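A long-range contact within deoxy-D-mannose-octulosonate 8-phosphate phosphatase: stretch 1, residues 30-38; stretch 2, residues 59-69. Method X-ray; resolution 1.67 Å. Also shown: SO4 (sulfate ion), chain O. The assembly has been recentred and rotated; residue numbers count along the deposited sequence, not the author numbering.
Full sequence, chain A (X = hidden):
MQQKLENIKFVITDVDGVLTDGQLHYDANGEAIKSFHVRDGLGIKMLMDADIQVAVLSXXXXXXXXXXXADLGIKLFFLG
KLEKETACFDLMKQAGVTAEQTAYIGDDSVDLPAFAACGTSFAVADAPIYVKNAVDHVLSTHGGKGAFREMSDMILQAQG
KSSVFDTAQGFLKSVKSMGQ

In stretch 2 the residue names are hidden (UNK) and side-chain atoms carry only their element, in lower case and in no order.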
# COMPACT_ATOMS: atom_id res chain seq x y z
N GLY A 30 2.82 0.61 19.86
CA GLY A 30 1.45 0.45 19.39
C GLY A 30 1.25 1.06 18.00
O GLY A 30 2.20 1.20 17.24
N GLU A 31 0.03 1.43 17.68
CA GLU A 31 -0.23 2.06 16.38
C GLU A 31 0.50 3.37 16.34
O GLU A 31 0.42 4.17 17.26
CB GLU A 31 -1.72 2.34 16.19
CG GLU A 31 -2.55 1.11 16.00
CD GLU A 31 -3.96 1.51 15.55
OE1 GLU A 31 -4.14 1.86 14.37
OE2 GLU A 31 -4.87 1.50 16.41
N ALA A 32 1.16 3.64 15.23
CA ALA A 32 1.92 4.87 15.12
C ALA A 32 1.41 5.76 14.04
O ALA A 32 1.64 6.95 14.07
CB ALA A 32 3.38 4.55 14.86
N ILE A 33 0.73 5.18 13.07
CA ILE A 33 0.19 5.88 11.92
C ILE A 33 -1.13 5.18 11.61
O ILE A 33 -1.26 3.94 11.80
CB ILE A 33 1.11 5.68 10.65
CG1 ILE A 33 2.40 6.48 10.79
CG2 ILE A 33 0.38 6.15 9.35
CD1 ILE A 33 3.42 5.99 9.81
N LYS A 34 -2.13 5.99 11.30
CA LYS A 34 -3.39 5.49 10.77
C LYS A 34 -3.54 6.09 9.40
O LYS A 34 -3.39 7.30 9.22
CB LYS A 34 -4.59 5.82 11.66
CG LYS A 34 -4.49 5.07 12.97
CD LYS A 34 -5.82 5.14 13.75
CE LYS A 34 -6.84 4.19 13.07
NZ LYS A 34 -6.43 2.69 13.11
N SER A 35 -3.89 5.27 8.41
CA SER A 35 -3.93 5.78 7.06
C SER A 35 -5.35 5.87 6.52
O SER A 35 -5.95 4.83 6.27
CB SER A 35 -3.07 4.87 6.19
OG SER A 35 -1.74 4.80 6.74
N PHE A 36 -5.84 7.08 6.29
CA PHE A 36 -7.24 7.27 5.81
C PHE A 36 -7.22 7.57 4.33
O PHE A 36 -6.13 7.54 3.72
CB PHE A 36 -7.86 8.41 6.60
CG PHE A 36 -7.90 8.13 8.06
CD1 PHE A 36 -6.91 8.63 8.92
CD2 PHE A 36 -8.89 7.30 8.58
CE1 PHE A 36 -6.92 8.30 10.29
CE2 PHE A 36 -8.88 6.97 9.97
CZ PHE A 36 -7.90 7.47 10.80
N HIS A 37 -8.37 7.84 3.72
CA HIS A 37 -8.36 8.11 2.29
C HIS A 37 -8.99 9.46 2.06
O HIS A 37 -10.08 9.75 2.59
CB HIS A 37 -9.10 6.99 1.53
CG HIS A 37 -8.97 7.12 0.06
ND1 HIS A 37 -8.21 6.25 -0.71
CD2 HIS A 37 -9.47 8.05 -0.80
CE1 HIS A 37 -8.26 6.64 -1.98
NE2 HIS A 37 -9.02 7.72 -2.06
N VAL A 38 -8.31 10.27 1.25
CA VAL A 38 -8.79 11.63 1.04
C VAL A 38 -10.20 11.71 0.43
O VAL A 38 -10.96 12.60 0.81
CB VAL A 38 -7.81 12.38 0.16
CG1 VAL A 38 -7.84 11.80 -1.29
CG2 VAL A 38 -8.07 13.88 0.22
N UNK A 59 -13.68 -0.18 17.84
CA UNK A 59 -13.39 -0.88 19.07
C UNK A 59 -12.07 -0.41 19.68
O UNK A 59 -11.65 -0.87 20.76
N UNK A 60 -11.42 0.55 19.03
CA UNK A 60 -10.13 1.06 19.48
C UNK A 60 -10.25 2.57 19.63
O UNK A 60 -11.06 3.20 18.98
c UNK A 60 -9.03 0.69 18.44
n UNK A 60 -5.75 -2.85 18.42
c UNK A 60 -5.40 -1.60 18.06
c UNK A 60 -7.70 -1.20 17.20
c UNK A 60 -8.67 -0.82 18.36
n UNK A 60 -6.32 -0.81 17.48
n UNK A 60 -4.16 -1.15 18.32
N UNK A 61 -9.47 3.14 20.53
CA UNK A 61 -9.46 4.60 20.72
C UNK A 61 -8.01 5.05 20.62
O UNK A 61 -7.15 4.41 21.18
o UNK A 61 -10.90 6.76 23.40
c UNK A 61 -10.31 6.40 22.34
o UNK A 61 -10.02 7.24 21.46
c UNK A 61 -9.98 4.91 22.14
N UNK A 62 -7.72 6.10 19.88
CA UNK A 62 -6.35 6.58 19.84
C UNK A 62 -6.39 8.05 19.55
O UNK A 62 -7.34 8.56 18.98
o UNK A 62 -5.70 6.47 17.52
c UNK A 62 -5.51 5.88 18.78
N UNK A 63 -5.34 8.76 19.94
CA UNK A 63 -5.32 10.18 19.68
C UNK A 63 -5.13 10.40 18.18
O UNK A 63 -5.44 11.47 17.66
c UNK A 63 -4.23 8.35 20.82
c UNK A 63 -3.31 9.49 20.72
c UNK A 63 -4.16 10.66 20.59
N UNK A 64 -4.66 9.37 17.46
CA UNK A 64 -4.55 9.49 15.98
C UNK A 64 -5.96 9.52 15.41
O UNK A 64 -6.32 10.38 14.62
c UNK A 64 -1.54 7.02 15.51
c UNK A 64 -3.78 8.32 15.35
c UNK A 64 -3.71 8.57 13.82
c UNK A 64 -2.38 8.23 15.95
N UNK A 65 -6.76 8.55 15.77
CA UNK A 65 -8.14 8.53 15.32
C UNK A 65 -8.89 9.79 15.74
O UNK A 65 -9.67 10.33 15.00
c UNK A 65 -10.28 7.10 15.30
c UNK A 65 -8.84 7.23 15.82
c UNK A 65 -10.44 7.21 13.78
c UNK A 65 -10.79 5.76 15.74
N UNK A 66 -8.65 10.30 16.94
CA UNK A 66 -9.33 11.51 17.36
C UNK A 66 -8.96 12.74 16.53
O UNK A 66 -9.78 13.58 16.25
c UNK A 66 -9.07 11.69 18.86
n UNK A 66 -12.16 11.39 22.38
c UNK A 66 -10.00 10.74 19.66
n UNK A 66 -10.56 9.81 21.92
c UNK A 66 -9.70 10.73 21.15
c UNK A 66 -11.71 10.16 22.50
n UNK A 66 -12.36 9.32 23.29
N UNK A 67 -7.71 12.78 16.10
CA UNK A 67 -7.23 13.88 15.28
C UNK A 67 -7.94 13.83 13.93
O UNK A 67 -8.37 14.85 13.41
n UNK A 67 -3.68 18.13 15.23
n UNK A 67 -5.10 17.27 13.65
n UNK A 67 -3.78 19.11 13.12
c UNK A 67 -5.09 14.88 14.18
c UNK A 67 -5.72 13.76 15.10
c UNK A 67 -5.60 16.21 14.53
c UNK A 67 -4.19 18.17 14.00
N UNK A 68 -8.08 12.64 13.38
CA UNK A 68 -8.76 12.50 12.08
C UNK A 68 -10.21 12.92 12.24
O UNK A 68 -10.72 13.68 11.41
c UNK A 68 -9.39 12.14 6.74
c UNK A 68 -8.64 11.05 11.60
n UNK A 68 -9.96 11.67 5.62
n UNK A 68 -8.83 13.36 6.79
c UNK A 68 -8.92 11.74 9.12
c UNK A 68 -9.31 10.72 10.16
n UNK A 68 -9.44 11.38 7.82
N UNK A 69 -10.87 12.43 13.29
CA UNK A 69 -12.26 12.82 13.56
C UNK A 69 -12.45 14.35 13.68
O UNK A 69 -13.38 14.93 13.10
c UNK A 69 -12.71 12.15 14.82
c UNK A 69 -13.91 12.90 15.41
c UNK A 69 -13.25 9.84 15.79
c UNK A 69 -13.01 10.66 14.52
S SO4 O . -13.35 -3.03 15.54
O1 SO4 O . -14.52 -3.60 14.87
O2 SO4 O . -12.15 -3.54 14.83
O3 SO4 O . -13.29 -3.44 16.93
O4 SO4 O . -13.53 -1.56 15.43
O HOH W 1 -7.18 3.77 16.58

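Position 59 has no side-chain atoms, and none of its atoms reaches stretch 1. Its backbone N donates a hydrogen bond to O4 of the sulfate at 2.8 Å, and an ideal CB here would lie 2.1 Å from sulfate O3. The residue is Gly59.

Position 60 carries three carbons, a nitrogen, and a carbon bearing two more nitrogens. This planar end lies edge-on to a carboxylate oxygen of stretch 1, Glu31 OE2. The atoms describe an arginine, Arg60. Its NE donates to Glu31 OE2 at 2.9 Å in a salt bridge, and its NH2 adds a weak bond to the same Glu31 OE2 at 3.3 Å.

Position 61 has two carbons, the second carrying two oxygens, and points away from stretch 1 into solvent. It is Asp61, whose carboxylate is held within its own stretch by the side chain of position 66.

At position 62 there is one carbon and one oxygen, the latter 4.0 Å from Lys34 CD, and the composition is that of a serine. Ser62 OG accepts from the backbone N of position 65 at 2.9 Å, capping the helix that follows. A water links this hydroxyl, through a weak bond, to Glu31 OE2.

The three carbons at position 63 close a ring onto the backbone N and make no contact with the strand, which identifies Pro63. It begins the helix.

Position 64 has four carbons, forked at the first, with one arm two carbons long. The end of the longer arm lies against the strand backbone at Ala32 and Ile33, while the short arm packs on Lys34 CB. This is Ile64: its CD1 is 3.5 Å from Ala32 O and 3.8 Å from Ile33 N, and Ile64 CG2 is 3.6 Å from Lys34 CB.

Position 65 also has four carbons, but the fork comes at the second. One terminal carbon meets the Phe36 ring, and the CB lies 4.2 Å from Lys34 CD. The fork is that of a leucine, and Leu65 CD1 is 3.9 Å from Phe36 CZ.

Position 66 repeats the three carbons, nitrogen and two-nitrogen carbon of an arginine, far from stretch 1. Arg66 NE and NH2 donate to Asp61 OD2 and OD1 at 2.7 and 2.9 Å, respectively.

The same pattern recurs at position 67, where the side chain makes no contact with stretch 1 and its end leads away from the strand: Arg67.

At position 68 the pattern recurs, but now a side-chain carbon sits over the face of the Phe36 ring. In Arg68 this carbon is CG, 3.4 Å from Phe36 CE1 and nearly on the ring normal, a CH-pi contact. The guanidinium continues past the ring, where NH2 comes within 3.6 Å of His37 O.

Position 69 has four carbons forked at the first, one arm longer, and touches nothing on stretch 1: Ile69.

Strand and helix run in broadly similar directions, 31° apart. Glu31, Lys34 and Phe36 all point toward stretch 2. At one end Glu31 joins two cations, Arg60 through OE2 and Lys34 through OE1, the latter 2.7 Å from Lys34 NZ. Beyond this charged cluster, the Lys34 carbons, Ile64 and Leu65 provide apolar packing, and Phe36 extends it to the aliphatic part of Arg68.

Stretch 2, residues 59-69: GRDSPILRRRI
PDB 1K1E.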